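Local coordinates for protein proteasome accessory factor B/C (PafBC) (Paenarthrobacter aurescens, PDB 6SJ9) that regulates transcription in the bacterial DNA damage response, probably binding DNA through its winged helix-turn-helix domains, at residues A[374-378]-A[379-383]. Residues are numbered along the deposited sequence; the frame is centred on the assembly and turned at random.
Sequences FGISR and KALID
Ser-377 caps the start of helix 378-389: its OG accepts a hydrogen bond from Ala-380 N at 3.0 Å. OG lies between the backbone N and carbonyl carbon of Ser-377 (chi1 74°), which turns it back toward the first turn. Two backbone bonds follow, Leu-381 N to Ser-377 O and Ile-382 N to Arg-378 O, each 3.0 Å long.

Ile-376 makes the apolar contacts. It sets CB against Ala-380 CB at 4.1 Å, while its CD1 reaches Leu-381 CB at 3.9 Å.

A methyl group also packs on a charged one. Four residues after Arg-378, the methyl CD1 of Ile-382 sits over the centre of one face of the Arg-378 guanidinium, 3.5 Å from CZ. Arg-378 reaches it with an extended chain, CG anti to the backbone N (chi1 -179°). With an alanine here, the CD1 methyl of Ile-382 would probably lose the flat group lying over it.

Gly-375, with positive phi, ends helix 367-374 in a Schellman motif. Residues 375-377 thus form the turn between helices 367-374 and 378-389 of the PafC helix-turn-helix domain. Leu-381 is buried and packs on Ile-367 and Ala-371 of helix 367-374 and on Leu-355 of helix 346-360. Arg-378 and Ile-382 meet Val-154 of helix 147-159.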
ATOM      1  N   PHE A 374     -20.937  11.858  -2.802  1.00 45.96           N
ATOM      2  CA  PHE A 374     -20.531  11.345  -1.500  1.00 47.50           C
ATOM      3  C   PHE A 374     -20.603  12.390  -0.378  1.00 49.75           C
ATOM      4  O   PHE A 374     -20.357  12.046   0.788  1.00 51.88           O
ATOM      5  CB  PHE A 374     -19.098  10.759  -1.571  1.00 44.42           C
ATOM      6  CG  PHE A 374     -19.049   9.431  -2.251  1.00 45.89           C
ATOM      7  CD1 PHE A 374     -19.483   8.294  -1.604  1.00 45.07           C
ATOM      8  CD2 PHE A 374     -18.600   9.327  -3.528  1.00 49.97           C
ATOM      9  CE1 PHE A 374     -19.469   7.080  -2.233  1.00 50.44           C
ATOM     10  CE2 PHE A 374     -18.579   8.126  -4.157  1.00 53.28           C
ATOM     11  CZ  PHE A 374     -19.024   6.990  -3.507  1.00 52.30           C
ATOM     12  N   GLY A 375     -20.923  13.643  -0.684  1.00 49.26           N
ATOM     13  CA  GLY A 375     -21.066  14.636   0.372  1.00 48.34           C
ATOM     14  C   GLY A 375     -19.765  15.110   0.953  1.00 46.32           C
ATOM     15  O   GLY A 375     -19.733  15.542   2.107  1.00 48.34           O
ATOM     16  N   ILE A 376     -18.678  15.045   0.184  1.00 41.19           N
ATOM     17  CA  ILE A 376     -17.378  15.506   0.634  1.00 41.59           C
ATOM     18  C   ILE A 376     -16.876  16.555  -0.334  1.00 43.80           C
ATOM     19  O   ILE A 376     -17.398  16.725  -1.433  1.00 45.11           O
ATOM     20  CB  ILE A 376     -16.360  14.346   0.749  1.00 41.71           C
ATOM     21  CG1 ILE A 376     -16.226  13.628  -0.609  1.00 39.56           C
ATOM     22  CG2 ILE A 376     -16.820  13.393   1.859  1.00 39.41           C
ATOM     23  CD1 ILE A 376     -15.136  12.558  -0.711  1.00 38.54           C
ATOM     24  N   SER A 377     -15.850  17.272   0.101  1.00 42.67           N
ATOM     25  CA  SER A 377     -15.284  18.300  -0.751  1.00 42.40           C
ATOM     26  C   SER A 377     -14.533  17.690  -1.945  1.00 40.89           C
ATOM     27  O   SER A 377     -14.101  16.538  -1.936  1.00 39.01           O
ATOM     28  CB  SER A 377     -14.357  19.213   0.058  1.00 45.05           C
ATOM     29  OG  SER A 377     -13.128  18.579   0.378  1.00 45.72           O
ATOM     30  N   ARG A 378     -14.328  18.529  -2.961  1.00 42.70           N
ATOM     31  CA  ARG A 378     -13.499  18.167  -4.101  1.00 42.56           C
ATOM     32  C   ARG A 378     -12.127  17.708  -3.639  1.00 39.31           C
ATOM     33  O   ARG A 378     -11.622  16.666  -4.073  1.00 39.15           O
ATOM     34  CB  ARG A 378     -13.389  19.388  -5.030  1.00 47.90           C
ATOM     35  CG  ARG A 378     -12.579  19.159  -6.291  1.00 51.60           C
ATOM     36  CD  ARG A 378     -12.332  20.460  -7.123  1.00 49.06           C
ATOM     37  NE  ARG A 378     -11.150  20.271  -7.975  1.00 43.98           N
ATOM     38  CZ  ARG A 378      -9.924  20.634  -7.616  1.00 43.52           C
ATOM     39  NH1 ARG A 378      -9.716  21.250  -6.444  1.00 39.47           N
ATOM     40  NH2 ARG A 378      -8.894  20.407  -8.433  1.00 40.68           N
ATOM     41  N   LYS A 379     -11.515  18.466  -2.729  1.00 41.24           N
ATOM     42  CA  LYS A 379     -10.163  18.148  -2.289  1.00 40.82           C
ATOM     43  C   LYS A 379     -10.115  16.869  -1.471  1.00 36.12           C
ATOM     44  O   LYS A 379      -9.110  16.134  -1.501  1.00 36.10           O
ATOM     45  CB  LYS A 379      -9.610  19.292  -1.431  1.00 48.16           C
ATOM     46  CG  LYS A 379      -9.149  20.499  -2.219  1.00 59.52           C
ATOM     47  CD  LYS A 379      -7.779  20.227  -2.751  1.00 60.63           C
ATOM     48  CE  LYS A 379      -6.804  21.109  -2.044  1.00 58.32           C
ATOM     49  NZ  LYS A 379      -6.655  22.416  -2.706  1.00 58.53           N
ATOM     50  N   ALA A 380     -11.153  16.620  -0.687  1.00 35.85           N
ATOM     51  CA  ALA A 380     -11.210  15.366   0.052  1.00 36.36           C
ATOM     52  C   ALA A 380     -11.280  14.200  -0.916  1.00 38.31           C
ATOM     53  O   ALA A 380     -10.635  13.165  -0.704  1.00 41.97           O
ATOM     54  CB  ALA A 380     -12.439  15.358   0.999  1.00 34.22           C
ATOM     55  N   LEU A 381     -12.073  14.341  -1.994  1.00 37.37           N
ATOM     56  CA  LEU A 381     -12.151  13.251  -2.966  1.00 36.40           C
ATOM     57  C   LEU A 381     -10.810  13.026  -3.682  1.00 36.84           C
ATOM     58  O   LEU A 381     -10.379  11.884  -3.853  1.00 35.79           O
ATOM     59  CB  LEU A 381     -13.267  13.534  -3.970  1.00 36.56           C
ATOM     60  CG  LEU A 381     -13.363  12.425  -5.021  1.00 42.59           C
ATOM     61  CD1 LEU A 381     -13.680  11.129  -4.398  1.00 45.34           C
ATOM     62  CD2 LEU A 381     -14.456  12.719  -6.003  1.00 46.39           C
ATOM     63  N   ILE A 382     -10.123  14.103  -4.059  1.00 35.91           N
ATOM     64  CA  ILE A 382      -8.800  13.977  -4.676  1.00 37.32           C
ATOM     65  C   ILE A 382      -7.818  13.263  -3.733  1.00 35.72           C
ATOM     66  O   ILE A 382      -6.997  12.438  -4.164  1.00 33.17           O
ATOM     67  CB  ILE A 382      -8.309  15.368  -5.095  1.00 35.81           C
ATOM     68  CG1 ILE A 382      -9.157  15.839  -6.277  1.00 36.08           C
ATOM     69  CG2 ILE A 382      -6.886  15.306  -5.468  1.00 34.67           C
ATOM     70  CD1 ILE A 382      -9.051  17.379  -6.514  1.00 38.05           C
ATOM     71  N   ASP A 383      -7.873  13.585  -2.438  1.00 33.02           N
ATOM     72  CA  ASP A 383      -6.978  12.903  -1.525  1.00 36.88           C
ATOM     73  C   ASP A 383      -7.303  11.398  -1.453  1.00 34.37           C
ATOM     74  O   ASP A 383      -6.393  10.580  -1.366  1.00 36.53           O
ATOM     75  CB  ASP A 383      -7.030  13.535  -0.136  1.00 36.08           C
ATOM     76  CG  ASP A 383      -5.737  13.275   0.632  1.00 42.33           C
ATOM     77  OD1 ASP A 383      -4.665  13.523   0.038  1.00 43.19           O
ATOM     78  OD2 ASP A 383      -5.761  12.828   1.803  1.00 44.02           O
TER